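Local coordinates for Alr1010 protein (PDB 3URG) that probably binds calcium ions and belongs to the cyanobacterial CcbP family, at residues 44-49 and 93-98; 37-42 and 50-55; 28-33 and 133-138. One frame throughout, in Å; residues are numbered along the deposited sequence.

In the fold
From the N terminus, residues 28-33 at the start of helix 28-39 meet 133-138 of helix 127-141 in interaction 3, which closes a long loop holding both of the other contacts. The chain turns at the end of helix 28-39 and goes on into helix 45-59, and interaction 2 closes this short loop by laying residues 37-42 against 50-55. Interaction 1 then ties the first turn of helix 45-59 to residues 93-98, in the loop between strands 77-86 and 99-104; its segments alternate with those of interaction 2, so the two contacts cross. The three helices are thereby fastened together, with Y55 of interaction 2 probably hydrogen-bonded to D135 of interaction 3.

Interaction 1. Residues 44-49 and 93-98; sequences DKEERA and ECLKDM. With MNB (5-mercapto-2-nitro-benzoic acid), chain B.
A49 meets C94 and L95 where the first turn of helix 45-59 packs on the loop between strands 77-86 and 99-104, a helix-on-loop contact that forms one wall of the pocket for 5-mercapto-2-nitro-benzoic acid. The tight part is small and buried. The methyl A49 CB points at the loop and lies 3.7 Å from C94 O and 3.8 Å from C94 SG, and the backbones come close here, with the CA atoms of A49 and L95 5.6 Å apart. M98 adds its methyl at the far end of the loop segment: its chain bends at chi2 and chi3, which brings M98 CE to 3.8 Å from A49 O.

The outer side is looser and faces solvent. L95 reaches back over the helix start with one branch, L95 CD1 standing 4.0 Å from E46 CA, while its other methyl, L95 CD2, lies 4.1 Å from E46 CG and more loosely, 4.4 Å, from K45 CD. Both charged chains run past this leucine without a polar link to the loop. E46 instead extends beyond CG toward the nitro group of the ligand, and already at its root E46 CB lies 3.2 Å from the nitro oxygen O9.

Interaction 2. Residues 37-42 and 50-55; sequences EIIVDA and MGWYYY. With MNB (5-mercapto-2-nitro-benzoic acid), chain B.
The carbonyl of I38 faces G51 between two consecutive helices joined by a tight turn, with I38 O 3.3 Å from G51 CA in a CA-H...O contact and the CA atoms of I38 and G51 5.3 Å apart. Helix 28-39 ends in a wider pi-type turn; V40 leaves it with positive phi (54°), and a type II' turn from I39 to A42, closed by A42 N on I39 O, sends the chain toward helix 45-59. The backbones can come this close because G51 has no side chain.

Beside this backbone contact, I38 fits into the angle between two aromatic rings of the second helix. Its CG2 lies anti to the backbone N and is set over the five-membered ring of W52, 3.8 Å from the centroid and only 5° off the ring normal. The other branch runs out extended, chi2 176°, and carries I38 CD1 over a face of Y55, 3.6 Å from that centroid, while I38 CD1 also stands 3.8 Å from W52 CH2. The two placements over ring faces are CH-pi contacts, and I38 CG1 adds to the second at 3.5 Å from Y55 CG. I39 supports the indole more loosely, I39 CD1 approaching W52 NE1 obliquely at 4.1 Å.

W52 is held from beyond this contact as well, since W136 and W139 of helix 127-141 meet it edge-to-face; I38 thus packs against one side of a tryptophan cluster formed by helices 45-59 and 127-141. M50 and Y53 instead help line the ligand pocket, Y53 through CB and CG, while its hydroxyl, away from the ligand, is hydrogen-bonded to A89 O. The nitrobenzoate ring rests on the M50 side chain, with M50 CB 3.5 Å from ligand atom C4.

Interaction 3. Residues 28-33 and 133-138; sequences ETREHR and IADWLY
The ring of Y138 has R30 CB over one face, in a CH-pi contact 4.2 Å from its centroid, and the carboxylate of E31 at its edge, where Y138 OH gives E31 OE2 a very short hydrogen bond of 2.5 Å. The guanidinium of R30 has A134 CB over one face and D135 OD2 at its edge. R33 presents its own edge to D135 and grips it side-on: R33 NE reaches D135 OD1 at 2.8 Å and R33 NH2 reaches D135 OD2 at 2.9 Å, with the two planes only 24° apart. R30 NH1 reaches D135 OD2 as well, at 2.9 Å, but from above the carboxylate plane. R30 arrives there extended from CG to NE, whereas R33 bends at chi3 (56°) to turn its edge to the acid. Three bonds thus hold the buried carboxylate in a salt-bridge network, which would be expected to favour its charged form. The helix segments cross nearly at right angles (-97°), their axes 10.5 Å apart at the closest. Helix 45-59 packs alongside, W52 and Y55 touching D135, and so places this charged joint where helices 28-39, 45-59 and 127-141 meet.

Interaction 1. Residues 44-49 and 93-98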
loop_
_atom_site.group_PDB
_atom_site.type_symbol
_atom_site.label_atom_id
_atom_site.label_comp_id
_atom_site.label_asym_id
_atom_site.label_seq_id
_atom_site.Cartn_x
_atom_site.Cartn_y
_atom_site.Cartn_z
ATOM N N ASP A 44 -4.524 1.892 19.596
ATOM C CA ASP A 44 -4.685 3.253 19.107
ATOM C C ASP A 44 -4.148 3.460 17.700
ATOM O O ASP A 44 -3.546 2.565 17.098
ATOM C CB ASP A 44 -4.144 4.297 20.094
ATOM C CG ASP A 44 -2.824 3.902 20.703
ATOM O OD1 ASP A 44 -1.894 3.580 19.930
ATOM O OD2 ASP A 44 -2.723 3.923 21.954
ATOM N N LYS A 45 -4.401 4.653 17.181
ATOM C CA LYS A 45 -4.149 4.975 15.797
ATOM C C LYS A 45 -2.708 4.678 15.384
ATOM O O LYS A 45 -2.479 4.071 14.347
ATOM C CB LYS A 45 -4.488 6.449 15.564
ATOM C CG LYS A 45 -4.308 6.937 14.143
ATOM C CD LYS A 45 -4.485 8.458 14.054
ATOM C CE LYS A 45 -5.927 8.896 14.313
ATOM N NZ LYS A 45 -6.347 8.808 15.745
ATOM N N GLU A 46 -1.745 5.103 16.201
ATOM C CA GLU A 46 -0.324 4.947 15.882
ATOM C C GLU A 46 0.077 3.484 15.787
ATOM O O GLU A 46 0.885 3.102 14.923
ATOM C CB GLU A 46 0.551 5.644 16.933
ATOM C CG GLU A 46 0.306 7.138 17.051
ATOM C CD GLU A 46 1.022 7.762 18.243
ATOM O OE1 GLU A 46 2.164 7.345 18.544
ATOM O OE2 GLU A 46 0.442 8.674 18.876
ATOM N N GLU A 47 -0.479 2.667 16.681
ATOM C CA GLU A 47 -0.194 1.229 16.704
ATOM C C GLU A 47 -0.804 0.518 15.501
ATOM O O GLU A 47 -0.196 -0.402 14.942
ATOM C CB GLU A 47 -0.684 0.596 18.018
ATOM C CG GLU A 47 -0.039 1.201 19.263
ATOM C CD GLU A 47 -0.640 0.677 20.560
ATOM O OE1 GLU A 47 -1.880 0.507 20.630
ATOM O OE2 GLU A 47 0.132 0.435 21.506
ATOM N N ARG A 48 -1.999 0.939 15.094
ATOM C CA ARG A 48 -2.648 0.325 13.938
ATOM C C ARG A 48 -1.861 0.683 12.672
ATOM O O ARG A 48 -1.570 -0.176 11.845
ATOM C CB ARG A 48 -4.113 0.778 13.814
ATOM C CG ARG A 48 -5.026 0.444 15.002
ATOM C CD ARG A 48 -6.478 0.887 14.710
ATOM N NE ARG A 48 -7.321 -0.293 14.535
ATOM C CZ ARG A 48 -8.349 -0.376 13.703
ATOM N NH1 ARG A 48 -8.673 0.659 12.946
ATOM N NH2 ARG A 48 -9.052 -1.501 13.629
ATOM N N ALA A 49 -1.507 1.958 12.527
ATOM C CA ALA A 49 -0.655 2.373 11.413
ATOM C C ALA A 49 0.662 1.604 11.403
ATOM O O ALA A 49 1.105 1.148 10.358
ATOM C CB ALA A 49 -0.388 3.888 11.474
ATOM N N GLU A 93 4.885 9.953 7.016
ATOM C CA GLU A 93 3.448 10.171 6.847
ATOM C C GLU A 93 2.649 8.900 7.160
ATOM O O GLU A 93 1.506 8.730 6.725
ATOM C CB GLU A 93 3.150 10.679 5.434
ATOM C CG GLU A 93 3.924 11.945 5.059
ATOM N N CYS A 94 3.269 8.022 7.939
ATOM C CA CYS A 94 2.694 6.725 8.270
ATOM C C CYS A 94 1.275 6.800 8.831
ATOM O O CYS A 94 0.444 5.947 8.528
ATOM C CB CYS A 94 3.595 5.997 9.263
ATOM S SG CYS A 94 2.984 4.368 9.707
ATOM N N LEU A 95 0.990 7.818 9.637
ATOM C CA LEU A 95 -0.314 7.900 10.299
ATOM C C LEU A 95 -1.487 8.144 9.346
ATOM O O LEU A 95 -2.645 7.897 9.700
ATOM C CB LEU A 95 -0.297 8.956 11.407
ATOM C CG LEU A 95 -0.245 8.429 12.840
ATOM C CD1 LEU A 95 0.965 7.528 13.045
ATOM C CD2 LEU A 95 -0.236 9.587 13.828
ATOM N N LYS A 96 -1.195 8.621 8.142
ATOM C CA LYS A 96 -2.254 8.972 7.196
ATOM C C LYS A 96 -2.543 7.876 6.161
ATOM O O LYS A 96 -3.696 7.532 5.896
ATOM C CB LYS A 96 -1.896 10.276 6.476
ATOM N N ASP A 97 -1.487 7.333 5.575
ATOM C CA ASP A 97 -1.636 6.416 4.455
ATOM C C ASP A 97 -0.372 5.595 4.364
ATOM O O ASP A 97 0.613 5.908 5.039
ATOM C CB ASP A 97 -1.824 7.221 3.164
ATOM C CG ASP A 97 -2.644 6.482 2.124
ATOM O OD1 ASP A 97 -2.656 5.226 2.131
ATOM O OD2 ASP A 97 -3.270 7.165 1.284
ATOM N N MET A 98 -0.397 4.547 3.536
ATOM C CA MET A 98 0.789 3.733 3.289
ATOM C C MET A 98 1.480 4.179 1.999
ATOM O O MET A 98 0.908 4.048 0.919
ATOM C CB MET A 98 0.411 2.245 3.201
ATOM C CG MET A 98 -0.131 1.688 4.543
ATOM S SD MET A 98 1.217 1.522 5.749
ATOM C CE MET A 98 0.860 2.796 6.951
HETATM C C6 MNB B . 6.229 5.070 13.069
HETATM C C1 MNB B . 6.206 5.678 14.283
HETATM C C2 MNB B . 5.010 5.612 15.070
HETATM C C3 MNB B . 3.867 4.914 14.564
HETATM C C4 MNB B . 3.899 4.291 13.305
HETATM C C5 MNB B . 5.039 4.355 12.563
HETATM S S5 MNB B . 5.125 3.569 11.000
HETATM C C10 MNB B . 7.464 6.382 14.692
HETATM O O12 MNB B . 7.538 7.017 15.722
HETATM O O11 MNB B . 8.537 6.408 13.833
HETATM N N7 MNB B . 4.858 6.215 16.366
HETATM O O9 MNB B . 3.713 6.130 16.975
HETATM O O8 MNB B . 5.847 6.777 16.980
#

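Interaction 2. Residues 37-42 and 50-55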
loop_
_atom_site.group_PDB
_atom_site.type_symbol
_atom_site.label_atom_id
_atom_site.label_comp_id
_atom_site.label_asym_id
_atom_site.label_seq_id
_atom_site.Cartn_x
_atom_site.Cartn_y
_atom_site.Cartn_z
ATOM N N GLU A 37 -2.298 -11.228 12.066
ATOM C CA GLU A 37 -0.972 -10.995 11.519
ATOM C C GLU A 37 -0.628 -9.525 11.540
ATOM O O GLU A 37 0.491 -9.206 11.725
ATOM C CB GLU A 37 -0.811 -11.608 10.134
ATOM C CG GLU A 37 -1.253 -13.034 10.076
ATOM C CD GLU A 37 -0.745 -13.771 8.881
ATOM O OE1 GLU A 37 0.255 -13.344 8.318
ATOM O OE2 GLU A 37 -1.343 -14.786 8.498
ATOM N N ILE A 38 -1.606 -8.656 11.407
ATOM C CA ILE A 38 -1.340 -7.248 11.222
ATOM C C ILE A 38 -1.635 -6.173 12.252
ATOM O O ILE A 38 -0.914 -5.167 12.331
ATOM C CB ILE A 38 -2.032 -6.724 9.944
ATOM C CG1 ILE A 38 -1.725 -7.597 8.744
ATOM C CG2 ILE A 38 -1.658 -5.313 9.676
ATOM C CD1 ILE A 38 -2.439 -7.195 7.523
ATOM N N ILE A 39 -2.829 -6.301 12.801
ATOM C CA ILE A 39 -3.301 -5.483 13.866
ATOM C C ILE A 39 -2.861 -6.055 15.197
ATOM O O ILE A 39 -2.324 -5.359 16.003
ATOM C CB ILE A 39 -4.803 -5.330 13.802
ATOM C CG1 ILE A 39 -5.209 -4.605 12.534
ATOM C CG2 ILE A 39 -5.290 -4.594 14.983
ATOM C CD1 ILE A 39 -4.749 -3.248 12.464
ATOM N N VAL A 40 -3.041 -7.352 15.383
ATOM C CA VAL A 40 -2.553 -8.032 16.573
ATOM C C VAL A 40 -3.088 -7.306 17.819
ATOM O O VAL A 40 -4.259 -7.142 17.944
ATOM C CB VAL A 40 -1.061 -8.242 16.545
ATOM C CG1 VAL A 40 -0.660 -9.198 17.564
ATOM C CG2 VAL A 40 -0.651 -8.773 15.237
ATOM N N ASP A 41 -2.231 -6.858 18.714
ATOM C CA ASP A 41 -2.686 -6.173 19.919
ATOM C C ASP A 41 -2.843 -4.662 19.812
ATOM O O ASP A 41 -3.028 -4.003 20.795
ATOM C CB ASP A 41 -1.809 -6.518 21.100
ATOM C CG ASP A 41 -1.864 -7.957 21.442
ATOM O OD1 ASP A 41 -2.902 -8.552 21.280
ATOM O OD2 ASP A 41 -0.870 -8.510 21.877
ATOM N N ALA A 42 -2.718 -4.111 18.621
ATOM C CA ALA A 42 -2.738 -2.659 18.458
ATOM C C ALA A 42 -4.094 -2.109 18.872
ATOM O O ALA A 42 -5.123 -2.687 18.540
ATOM C CB ALA A 42 -2.426 -2.279 17.006
ATOM N N MET A 50 1.298 1.484 12.565
ATOM C CA MET A 50 2.599 0.821 12.650
ATOM C C MET A 50 2.499 -0.650 12.243
ATOM O O MET A 50 3.338 -1.155 11.492
ATOM C CB MET A 50 3.179 0.939 14.058
ATOM C CG MET A 50 4.610 0.421 14.192
ATOM S SD MET A 50 5.104 0.258 15.928
ATOM C CE MET A 50 4.118 -1.131 16.444
ATOM N N GLY A 51 1.469 -1.331 12.730
ATOM C CA GLY A 51 1.230 -2.709 12.336
ATOM C C GLY A 51 1.177 -2.871 10.824
ATOM O O GLY A 51 1.792 -3.778 10.251
ATOM N N TRP A 52 0.436 -2.001 10.156
ATOM C CA TRP A 52 0.332 -2.112 8.702
ATOM C C TRP A 52 1.670 -1.811 8.023
ATOM O O TRP A 52 2.023 -2.433 7.026
ATOM C CB TRP A 52 -0.746 -1.163 8.169
ATOM C CG TRP A 52 -2.088 -1.801 8.073
ATOM C CD1 TRP A 52 -3.130 -1.677 8.954
ATOM C CD2 TRP A 52 -2.537 -2.680 7.040
ATOM N NE1 TRP A 52 -4.205 -2.419 8.513
ATOM C CE2 TRP A 52 -3.859 -3.048 7.344
ATOM C CE3 TRP A 52 -1.949 -3.189 5.886
ATOM C CZ2 TRP A 52 -4.598 -3.905 6.534
ATOM C CZ3 TRP A 52 -2.683 -4.042 5.088
ATOM C CH2 TRP A 52 -3.990 -4.384 5.408
ATOM N N TYR A 53 2.406 -0.835 8.556
ATOM C CA TYR A 53 3.672 -0.430 7.951
ATOM C C TYR A 53 4.661 -1.595 7.965
ATOM O O TYR A 53 5.254 -1.935 6.937
ATOM C CB TYR A 53 4.271 0.788 8.681
ATOM C CG TYR A 53 5.532 1.331 8.031
ATOM C CD1 TYR A 53 5.460 2.310 7.041
ATOM C CD2 TYR A 53 6.788 0.866 8.401
ATOM C CE1 TYR A 53 6.608 2.817 6.439
ATOM C CE2 TYR A 53 7.951 1.368 7.792
ATOM C CZ TYR A 53 7.846 2.340 6.821
ATOM O OH TYR A 53 8.982 2.839 6.229
ATOM N N TYR A 54 4.848 -2.192 9.138
ATOM C CA TYR A 54 5.729 -3.354 9.283
ATOM C C TYR A 54 5.241 -4.563 8.498
ATOM O O TYR A 54 6.041 -5.305 7.927
ATOM C CB TYR A 54 5.902 -3.742 10.763
ATOM C CG TYR A 54 6.753 -2.756 11.557
ATOM C CD1 TYR A 54 7.787 -2.060 10.948
ATOM C CD2 TYR A 54 6.531 -2.541 12.920
ATOM C CE1 TYR A 54 8.571 -1.162 11.660
ATOM C CE2 TYR A 54 7.316 -1.647 13.646
ATOM C CZ TYR A 54 8.335 -0.964 13.009
ATOM O OH TYR A 54 9.121 -0.075 13.714
ATOM N N TYR A 55 3.935 -4.787 8.476
ATOM C CA TYR A 55 3.431 -5.926 7.716
ATOM C C TYR A 55 3.796 -5.778 6.231
ATOM O O TYR A 55 4.352 -6.690 5.624
ATOM C CB TYR A 55 1.923 -6.127 7.912
ATOM C CG TYR A 55 1.303 -7.135 6.951
ATOM C CD1 TYR A 55 1.424 -8.511 7.160
ATOM C CD2 TYR A 55 0.587 -6.704 5.844
ATOM C CE1 TYR A 55 0.843 -9.428 6.280
ATOM C CE2 TYR A 55 0.006 -7.609 4.965
ATOM C CZ TYR A 55 0.134 -8.960 5.184
ATOM O OH TYR A 55 -0.459 -9.827 4.285
HETATM C C6 MNB B . 6.229 5.070 13.069
HETATM C C1 MNB B . 6.206 5.678 14.283
HETATM C C2 MNB B . 5.010 5.612 15.070
HETATM C C3 MNB B . 3.867 4.914 14.564
HETATM C C4 MNB B . 3.899 4.291 13.305
HETATM C C5 MNB B . 5.039 4.355 12.563
HETATM S S5 MNB B . 5.125 3.569 11.000
HETATM C C10 MNB B . 7.464 6.382 14.692
HETATM O O12 MNB B . 7.538 7.017 15.722
HETATM O O11 MNB B . 8.537 6.408 13.833
HETATM N N7 MNB B . 4.858 6.215 16.366
HETATM O O9 MNB B . 3.713 6.130 16.975
HETATM O O8 MNB B . 5.847 6.777 16.980
#

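Interaction 3. Residues 28-33 and 133-138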
loop_
_atom_site.group_PDB
_atom_site.type_symbol
_atom_site.label_atom_id
_atom_site.label_comp_id
_atom_site.label_asym_id
_atom_site.label_seq_id
_atom_site.Cartn_x
_atom_site.Cartn_y
_atom_site.Cartn_z
ATOM N N GLU A 28 -13.693 -12.877 4.884
ATOM C CA GLU A 28 -13.266 -13.395 6.187
ATOM C C GLU A 28 -11.824 -13.897 6.187
ATOM O O GLU A 28 -11.151 -13.864 7.209
ATOM C CB GLU A 28 -14.224 -14.481 6.692
ATOM C CG GLU A 28 -15.653 -14.000 6.886
ATOM C CD GLU A 28 -15.758 -12.828 7.855
ATOM O OE1 GLU A 28 -14.858 -12.662 8.708
ATOM O OE2 GLU A 28 -16.750 -12.077 7.765
ATOM N N THR A 29 -11.339 -14.360 5.042
ATOM C CA THR A 29 -9.941 -14.760 4.969
ATOM C C THR A 29 -9.036 -13.545 5.212
ATOM O O THR A 29 -8.071 -13.613 5.978
ATOM C CB THR A 29 -9.611 -15.392 3.606
ATOM O OG1 THR A 29 -10.481 -16.505 3.375
ATOM C CG2 THR A 29 -8.164 -15.867 3.578
ATOM N N ARG A 30 -9.362 -12.423 4.576
ATOM C CA ARG A 30 -8.568 -11.208 4.763
ATOM C C ARG A 30 -8.736 -10.663 6.195
ATOM O O ARG A 30 -7.764 -10.246 6.833
ATOM C CB ARG A 30 -8.928 -10.146 3.722
ATOM C CG ARG A 30 -8.690 -10.582 2.257
ATOM C CD ARG A 30 -8.626 -9.392 1.274
ATOM N NE ARG A 30 -8.640 -9.867 -0.114
ATOM C CZ ARG A 30 -7.559 -10.287 -0.764
ATOM N NH1 ARG A 30 -6.380 -10.259 -0.157
ATOM N NH2 ARG A 30 -7.648 -10.741 -2.012
ATOM N N GLU A 31 -9.967 -10.682 6.698
ATOM C CA GLU A 31 -10.232 -10.239 8.066
ATOM C C GLU A 31 -9.403 -11.029 9.081
ATOM O O GLU A 31 -8.801 -10.453 9.980
ATOM C CB GLU A 31 -11.732 -10.344 8.396
ATOM C CG GLU A 31 -12.627 -9.429 7.544
ATOM C CD GLU A 31 -12.569 -7.968 7.969
ATOM O OE1 GLU A 31 -12.033 -7.666 9.064
ATOM O OE2 GLU A 31 -13.069 -7.117 7.207
ATOM N N HIS A 32 -9.373 -12.349 8.947
ATOM C CA HIS A 32 -8.607 -13.172 9.889
ATOM C C HIS A 32 -7.131 -12.799 9.842
ATOM O O HIS A 32 -6.473 -12.675 10.873
ATOM C CB HIS A 32 -8.766 -14.659 9.562
ATOM C CG HIS A 32 -8.002 -15.567 10.475
ATOM N ND1 HIS A 32 -8.367 -15.785 11.786
ATOM C CD2 HIS A 32 -6.907 -16.337 10.259
ATOM C CE1 HIS A 32 -7.524 -16.636 12.341
ATOM N NE2 HIS A 32 -6.624 -16.981 11.437
ATOM N N ARG A 33 -6.613 -12.633 8.633
ATOM C CA ARG A 33 -5.197 -12.349 8.458
ATOM C C ARG A 33 -4.863 -10.966 9.016
ATOM O O ARG A 33 -3.844 -10.781 9.689
ATOM C CB ARG A 33 -4.811 -12.443 6.981
ATOM C CG ARG A 33 -3.360 -12.112 6.712
ATOM C CD ARG A 33 -2.915 -12.658 5.353
ATOM N NE ARG A 33 -3.755 -12.185 4.252
ATOM C CZ ARG A 33 -4.508 -12.985 3.503
ATOM N NH1 ARG A 33 -4.520 -14.290 3.743
ATOM N NH2 ARG A 33 -5.244 -12.486 2.519
ATOM N N ILE A 133 -0.750 -6.465 -1.094
ATOM C CA ILE A 133 -1.357 -5.303 -1.733
ATOM C C ILE A 133 -2.887 -5.382 -1.722
ATOM O O ILE A 133 -3.561 -4.397 -1.409
ATOM C CB ILE A 133 -0.853 -5.121 -3.176
ATOM C CG1 ILE A 133 0.634 -4.746 -3.165
ATOM C CG2 ILE A 133 -1.646 -4.018 -3.866
ATOM C CD1 ILE A 133 1.248 -4.661 -4.578
ATOM N N ALA A 134 -3.427 -6.553 -2.073
ATOM C CA ALA A 134 -4.871 -6.787 -2.031
ATOM C C ALA A 134 -5.467 -6.601 -0.627
ATOM O O ALA A 134 -6.602 -6.138 -0.483
ATOM C CB ALA A 134 -5.192 -8.178 -2.555
ATOM N N ASP A 135 -4.714 -6.978 0.402
ATOM C CA ASP A 135 -5.194 -6.825 1.782
ATOM C C ASP A 135 -5.337 -5.340 2.094
ATOM O O ASP A 135 -6.300 -4.901 2.747
ATOM C CB ASP A 135 -4.210 -7.450 2.774
ATOM C CG ASP A 135 -4.318 -8.971 2.859
ATOM O OD1 ASP A 135 -3.366 -9.581 3.387
ATOM O OD2 ASP A 135 -5.331 -9.560 2.410
ATOM N N TRP A 136 -4.359 -4.563 1.646
ATOM C CA TRP A 136 -4.372 -3.124 1.914
ATOM C C TRP A 136 -5.518 -2.464 1.146
ATOM O O TRP A 136 -6.273 -1.672 1.700
ATOM C CB TRP A 136 -3.017 -2.494 1.536
ATOM C CG TRP A 136 -3.000 -0.986 1.625
ATOM C CD1 TRP A 136 -2.743 -0.111 0.612
ATOM C CD2 TRP A 136 -3.264 -0.186 2.788
ATOM N NE1 TRP A 136 -2.820 1.180 1.068
ATOM C CE2 TRP A 136 -3.141 1.165 2.401
ATOM C CE3 TRP A 136 -3.594 -0.482 4.116
ATOM C CZ2 TRP A 136 -3.331 2.223 3.293
ATOM C CZ3 TRP A 136 -3.777 0.583 5.011
ATOM C CH2 TRP A 136 -3.653 1.911 4.590
ATOM N N LEU A 137 -5.647 -2.795 -0.139
ATOM C CA LEU A 137 -6.775 -2.311 -0.935
ATOM C C LEU A 137 -8.126 -2.697 -0.310
ATOM O O LEU A 137 -9.080 -1.911 -0.317
ATOM C CB LEU A 137 -6.675 -2.838 -2.370
ATOM C CG LEU A 137 -5.459 -2.294 -3.127
ATOM C CD1 LEU A 137 -5.347 -2.886 -4.537
ATOM C CD2 LEU A 137 -5.537 -0.776 -3.178
ATOM N N TYR A 138 -8.199 -3.905 0.240
ATOM C CA TYR A 138 -9.412 -4.351 0.912
ATOM C C TYR A 138 -9.725 -3.509 2.154
ATOM O O TYR A 138 -10.858 -3.082 2.356
ATOM C CB TYR A 138 -9.291 -5.835 1.289
ATOM C CG TYR A 138 -10.383 -6.309 2.230
ATOM C CD1 TYR A 138 -10.148 -6.424 3.594
ATOM C CD2 TYR A 138 -11.642 -6.670 1.748
ATOM C CE1 TYR A 138 -11.151 -6.856 4.468
ATOM C CE2 TYR A 138 -12.642 -7.112 2.610
ATOM C CZ TYR A 138 -12.391 -7.197 3.968
ATOM O OH TYR A 138 -13.388 -7.637 4.826
#